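DUF3845 domain-containing protein (Bacteroides thetaiotaomicron VPI-5482, PDB 3GF6) is of unknown function but is a bacterial lipoprotein with an all-beta fold, built largely from two antiparallel sheets. Local coordinates at residues M60-Q66 with G77-L83; K119-S125 with R204-D210. Residue numbers count along the deposited sequence, not the author numbering.

Contact 1: M60-Q66 with G77-L83; sequences MIDLKNQ and GVGKSKL
Residues 60-65 are extended. 60-62 pair antiparallel with 82-83, while 64-66 run parallel to 77-79, because the second segment turns. Met60, a selenomethionine, points away; its O receives a CA-H...O contact from Leu83 CA at 3.3 Å. Ile61 faces Leu83 as a non-hydrogen-bonded pair (CA-CA 4.6 Å), with Ile61 CD1 3.7 Å from Leu83 CB. Asp62 and Lys82 form the hydrogen-bonded pair: Asp62 N to Lys82 O 2.9 Å, Lys82 N to Asp62 O 3.3 Å and weak. A water links Lys82 NZ (2.8 Å) weakly to Asp62 OD2 (3.3 Å). Lys64 N bonds Ser81 OG (3.0 Å). The Lys64 side chain (m, then all t) crosses the second segment, and two waters join NZ to Val78 O and Lys80 O. Asn65 bridges Val78 in a parallel sense: Asn65 N bonds Gly77 O (3.0 Å) and Gly79 N bonds Asn65 O (2.9 Å). At phi/psi 145/-156 a CB on Gly79 would jam against Val78 O and crowd Lys64 CD. A short antiparallel strand pair thus opens into a loop folding back along Lys64-Gln66. Strand 187-198 flanks 56-62 on its other edge. Tyr40 bonds Ser81 OG and Lys64 O; Ser34 and Asn36 hold the Asn65 side chain.

Contact 2: K119-S125 with R204-D210; sequences KGELLVS and RVRLRID. With EDO (1,2-ethanediol), chain F.
A salt-bridge network of Lys119, Glu121, Arg208 and Asp210 lies across two antiparallel strands. Arg208 (t, t, p) gives NH2 to Glu121 OE1 at 3.0 Å and NE to Asp210 OD1 at 2.8 Å. Lys119 NZ reaches Asp210 OD2 weakly, at 3.2 Å. The axes of 119-123 and 204-209 approach to 4.6 Å at 173°. Gly120-Ile209 and Leu122-Leu207 are non-hydrogen-bonded pairs. Glu121-Arg208 (Glu121 N to Arg208 O 2.9 Å, Arg208 N to Glu121 O 2.8 Å) and Leu123-Arg206 (Leu123 N to Arg206 O and Arg206 N to Leu123 O, both 2.9 Å) are hydrogen-bonded. Asp210 N bonds Lys119 O at 2.8 Å, and Ser125 OG donates to Arg204 O at 2.5 Å. At phi/psi 161/-159 a CB on Gly120 would clash with Arg208 O. 1,2-Ethanediol, probably from the crystallisation liquor, bonds Arg208 NH1 through O2 (2.8 Å). The chemistry implies a two-sided sheet: Leu122 and Leu207 pack inward against strand 187-198; Glu121, Arg206 and Arg208, with Leu123 among them, make a largely charged, hydrated face.

Overall arrangement
The two contacts lie in different antiparallel sheets, with centres about 12 Å apart. Contact 1 closes before contact 2 opens along the chain. Contact 1 joins strands 56-62 and 82-85 and the loops that extend them. Contact 2 joins strands 112-123 and 203-219, which are far apart in sequence. The contacts meet through side chains: Ile61 CG2 is 3.7 Å from Leu207 CD2, and Leu83 CD1 is 4.0 Å from Val205 CB. These apolar contacts join the two sheets face to face, as in a beta sandwich. Ile209 packs on the loop residues Ser81 and Asn65. Strand 40-46, beside 203-219, also touches contact 1 through Leu42 and Tyr40.

Contact 1: M60-Q66 with G77-L83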
# COMPACT_ATOMS: atom_id res chain seq x y z
N MSE A 60 7.29 -3.75 3.80
CA MSE A 60 6.18 -3.28 3.05
C MSE A 60 5.00 -4.25 3.15
O MSE A 60 5.16 -5.41 3.54
CB MSE A 60 6.56 -2.99 1.59
CG MSE A 60 6.95 -4.17 0.87
SE MSE A 60 5.46 -4.98 -0.13
CE MSE A 60 6.78 -6.08 -1.04
N ILE A 61 3.83 -3.70 2.83
CA ILE A 61 2.58 -4.45 2.94
C ILE A 61 1.99 -4.56 1.54
O ILE A 61 1.82 -3.55 0.80
CB ILE A 61 1.55 -3.76 3.86
CG1 ILE A 61 2.13 -3.50 5.25
CG2 ILE A 61 0.24 -4.61 3.93
CD1 ILE A 61 2.62 -4.73 5.96
N ASP A 62 1.66 -5.79 1.14
CA ASP A 62 0.84 -6.02 -0.06
C ASP A 62 -0.60 -5.87 0.41
O ASP A 62 -1.07 -6.65 1.25
CB ASP A 62 1.03 -7.43 -0.65
CG ASP A 62 2.38 -7.60 -1.36
OD1 ASP A 62 3.17 -6.65 -1.52
OD2 ASP A 62 2.69 -8.74 -1.74
N LEU A 63 -1.31 -4.89 -0.14
CA LEU A 63 -2.65 -4.55 0.35
C LEU A 63 -3.71 -5.36 -0.40
O LEU A 63 -3.77 -5.34 -1.63
CB LEU A 63 -2.93 -3.07 0.17
CG LEU A 63 -2.13 -2.17 1.13
CD1 LEU A 63 -2.26 -0.74 0.57
CD2 LEU A 63 -2.62 -2.27 2.55
N LYS A 64 -4.52 -6.07 0.37
CA LYS A 64 -5.50 -6.98 -0.21
C LYS A 64 -6.82 -6.89 0.56
O LYS A 64 -6.82 -6.52 1.73
CB LYS A 64 -4.99 -8.44 -0.16
CG LYS A 64 -3.71 -8.64 -0.95
CD LYS A 64 -3.26 -10.11 -0.96
CE LYS A 64 -1.91 -10.18 -1.65
NZ LYS A 64 -1.39 -11.55 -1.78
N ASN A 65 -7.92 -7.28 -0.10
CA ASN A 65 -9.24 -7.40 0.51
C ASN A 65 -9.75 -8.82 0.28
O ASN A 65 -9.46 -9.40 -0.78
CB ASN A 65 -10.23 -6.36 -0.04
CG ASN A 65 -9.71 -4.94 0.13
OD1 ASN A 65 -9.46 -4.52 1.24
ND2 ASN A 65 -9.56 -4.18 -0.98
N GLN A 66 -10.51 -9.37 1.24
CA GLN A 66 -10.75 -10.83 1.27
C GLN A 66 -11.76 -11.33 0.23
O GLN A 66 -11.70 -12.50 -0.13
CB GLN A 66 -11.14 -11.32 2.65
CG GLN A 66 -10.03 -11.18 3.73
CD GLN A 66 -10.28 -12.07 4.92
OE1 GLN A 66 -10.86 -11.64 5.93
NE2 GLN A 66 -9.88 -13.33 4.81
N GLY A 77 -5.03 -8.52 -5.68
CA GLY A 77 -5.60 -7.76 -4.62
C GLY A 77 -6.64 -8.48 -3.78
O GLY A 77 -7.24 -7.88 -2.91
N VAL A 78 -6.86 -9.76 -4.08
CA VAL A 78 -7.79 -10.60 -3.31
C VAL A 78 -7.03 -11.48 -2.35
O VAL A 78 -6.14 -12.24 -2.75
CB VAL A 78 -8.65 -11.47 -4.24
CG1 VAL A 78 -9.62 -12.39 -3.40
CG2 VAL A 78 -9.40 -10.60 -5.24
N GLY A 79 -7.35 -11.34 -1.08
CA GLY A 79 -6.76 -12.17 -0.04
C GLY A 79 -6.58 -11.38 1.24
O GLY A 79 -7.29 -10.42 1.48
N LYS A 80 -5.65 -11.83 2.08
CA LYS A 80 -5.24 -11.07 3.27
C LYS A 80 -3.90 -10.38 2.98
O LYS A 80 -2.99 -10.97 2.40
CB LYS A 80 -5.10 -11.93 4.54
CG LYS A 80 -6.41 -12.55 5.04
CD LYS A 80 -6.13 -13.58 6.13
CE LYS A 80 -7.31 -14.49 6.36
NZ LYS A 80 -7.04 -15.48 7.45
N SER A 81 -3.81 -9.11 3.37
CA SER A 81 -2.58 -8.33 3.33
C SER A 81 -1.44 -9.08 4.03
O SER A 81 -1.66 -9.85 4.97
CB SER A 81 -2.82 -6.97 4.00
OG SER A 81 -3.79 -6.22 3.29
N LYS A 82 -0.23 -8.88 3.54
CA LYS A 82 0.93 -9.54 4.09
C LYS A 82 2.13 -8.58 4.12
O LYS A 82 2.19 -7.60 3.38
CB LYS A 82 1.24 -10.79 3.29
CG LYS A 82 1.71 -10.51 1.93
CD LYS A 82 2.09 -11.81 1.20
CE LYS A 82 2.57 -11.50 -0.19
NZ LYS A 82 2.92 -12.77 -0.95
N LEU A 83 3.07 -8.91 4.96
CA LEU A 83 4.24 -8.08 5.27
C LEU A 83 5.50 -8.78 4.77
O LEU A 83 5.73 -9.98 5.04
CB LEU A 83 4.32 -7.94 6.79
CG LEU A 83 5.43 -7.14 7.47
CD1 LEU A 83 4.96 -6.64 8.83
CD2 LEU A 83 6.82 -7.88 7.56
O HOH W 1 3.56 -11.50 -3.40
O HOH W 2 -3.43 -12.75 -3.57
O HOH W 3 -1.18 -12.47 1.01

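Contact 2: K119-S125 with R204-D210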
# COMPACT_ATOMS: atom_id res chain seq x y z
N LYS A 119 -8.97 1.73 4.99
CA LYS A 119 -9.33 2.12 6.34
C LYS A 119 -8.81 1.05 7.27
O LYS A 119 -8.97 -0.12 6.99
CB LYS A 119 -10.87 2.27 6.49
CG LYS A 119 -11.36 2.60 7.90
CD LYS A 119 -12.87 2.86 7.91
CE LYS A 119 -13.47 2.98 9.31
NZ LYS A 119 -12.50 3.51 10.30
N GLY A 120 -8.20 1.47 8.36
CA GLY A 120 -7.58 0.52 9.29
C GLY A 120 -6.56 1.13 10.22
O GLY A 120 -6.59 2.31 10.48
N GLU A 121 -5.69 0.29 10.76
CA GLU A 121 -4.70 0.76 11.73
C GLU A 121 -3.45 -0.07 11.74
O GLU A 121 -3.50 -1.30 11.71
CB GLU A 121 -5.31 0.82 13.14
CG GLU A 121 -4.40 1.48 14.16
CD GLU A 121 -4.97 1.46 15.56
OE1 GLU A 121 -6.13 1.04 15.74
OE2 GLU A 121 -4.24 1.85 16.50
N LEU A 122 -2.30 0.62 11.73
CA LEU A 122 -1.00 0.01 11.96
C LEU A 122 -0.66 0.17 13.44
O LEU A 122 -0.76 1.26 13.98
CB LEU A 122 0.07 0.70 11.11
CG LEU A 122 1.52 0.22 11.26
CD1 LEU A 122 1.74 -1.23 10.81
CD2 LEU A 122 2.44 1.18 10.50
N LEU A 123 -0.29 -0.94 14.07
CA LEU A 123 0.18 -0.95 15.46
C LEU A 123 1.47 -1.74 15.64
O LEU A 123 1.49 -2.96 15.37
CB LEU A 123 -0.85 -1.60 16.41
CG LEU A 123 -2.29 -1.11 16.34
CD1 LEU A 123 -3.05 -1.89 15.25
CD2 LEU A 123 -3.01 -1.22 17.75
N VAL A 124 2.52 -1.07 16.17
CA VAL A 124 3.66 -1.80 16.76
C VAL A 124 3.30 -2.34 18.12
O VAL A 124 2.38 -1.82 18.78
CB VAL A 124 4.94 -0.92 16.95
CG1 VAL A 124 5.15 -0.06 15.77
CG2 VAL A 124 4.85 -0.07 18.21
N SER A 125 4.00 -3.39 18.56
CA SER A 125 3.69 -4.00 19.85
C SER A 125 4.62 -3.43 20.89
O SER A 125 5.80 -3.18 20.60
CB SER A 125 3.82 -5.53 19.81
OG SER A 125 2.84 -6.06 18.92
N ARG A 204 6.43 -7.48 16.95
CA ARG A 204 5.19 -8.07 16.50
C ARG A 204 4.37 -6.95 15.91
O ARG A 204 3.90 -6.08 16.63
CB ARG A 204 4.47 -8.67 17.68
CG ARG A 204 3.15 -9.31 17.34
CD ARG A 204 2.30 -9.44 18.54
NE ARG A 204 1.00 -10.01 18.20
CZ ARG A 204 0.08 -10.28 19.12
NH1 ARG A 204 0.32 -10.08 20.42
NH2 ARG A 204 -1.09 -10.77 18.75
N VAL A 205 4.19 -6.96 14.59
CA VAL A 205 3.49 -5.89 13.90
C VAL A 205 2.05 -6.31 13.57
O VAL A 205 1.80 -7.42 13.03
CB VAL A 205 4.21 -5.50 12.58
CG1 VAL A 205 3.44 -4.42 11.81
CG2 VAL A 205 5.67 -5.03 12.87
N ARG A 206 1.10 -5.43 13.87
CA ARG A 206 -0.31 -5.70 13.52
C ARG A 206 -0.83 -4.65 12.57
O ARG A 206 -0.49 -3.47 12.70
CB ARG A 206 -1.16 -5.78 14.80
CG ARG A 206 -1.02 -7.13 15.48
CD ARG A 206 -1.91 -7.30 16.65
NE ARG A 206 -1.63 -6.31 17.66
CZ ARG A 206 -2.43 -6.01 18.68
NH1 ARG A 206 -3.60 -6.63 18.85
NH2 ARG A 206 -2.06 -5.06 19.53
N LEU A 207 -1.60 -5.08 11.57
CA LEU A 207 -2.23 -4.18 10.65
C LEU A 207 -3.68 -4.62 10.57
O LEU A 207 -3.97 -5.68 9.97
CB LEU A 207 -1.58 -4.18 9.25
CG LEU A 207 -2.17 -3.19 8.23
CD1 LEU A 207 -1.81 -1.74 8.69
CD2 LEU A 207 -1.70 -3.42 6.81
N ARG A 208 -4.57 -3.81 11.13
CA ARG A 208 -6.03 -4.02 10.93
C ARG A 208 -6.50 -3.38 9.64
O ARG A 208 -6.21 -2.21 9.37
CB ARG A 208 -6.84 -3.49 12.10
CG ARG A 208 -8.34 -3.81 11.96
CD ARG A 208 -9.16 -3.30 13.11
NE ARG A 208 -9.13 -1.86 13.25
CZ ARG A 208 -8.45 -1.18 14.19
NH1 ARG A 208 -7.69 -1.80 15.09
NH2 ARG A 208 -8.53 0.15 14.21
N ILE A 209 -7.19 -4.16 8.80
CA ILE A 209 -7.84 -3.65 7.60
C ILE A 209 -9.34 -3.73 7.94
O ILE A 209 -9.89 -4.83 8.19
CB ILE A 209 -7.53 -4.48 6.36
CG1 ILE A 209 -6.03 -4.41 6.05
CG2 ILE A 209 -8.43 -4.05 5.16
CD1 ILE A 209 -5.48 -2.97 5.67
N ASP A 210 -9.96 -2.55 7.99
CA ASP A 210 -11.37 -2.44 8.36
C ASP A 210 -12.23 -2.89 7.19
O ASP A 210 -11.85 -2.77 6.00
CB ASP A 210 -11.76 -1.03 8.79
CG ASP A 210 -11.21 -0.63 10.17
OD1 ASP A 210 -10.51 -1.40 10.82
OD2 ASP A 210 -11.47 0.49 10.60
C1 EDO F . -5.82 -4.18 17.68
O1 EDO F . -6.42 -2.88 17.71
C2 EDO F . -5.85 -4.71 16.25
O2 EDO F . -7.16 -4.53 15.67
O HOH W 4 -7.52 -0.35 17.73
O HOH W 5 1.07 -4.79 17.56
O HOH W 6 0.03 -3.28 19.96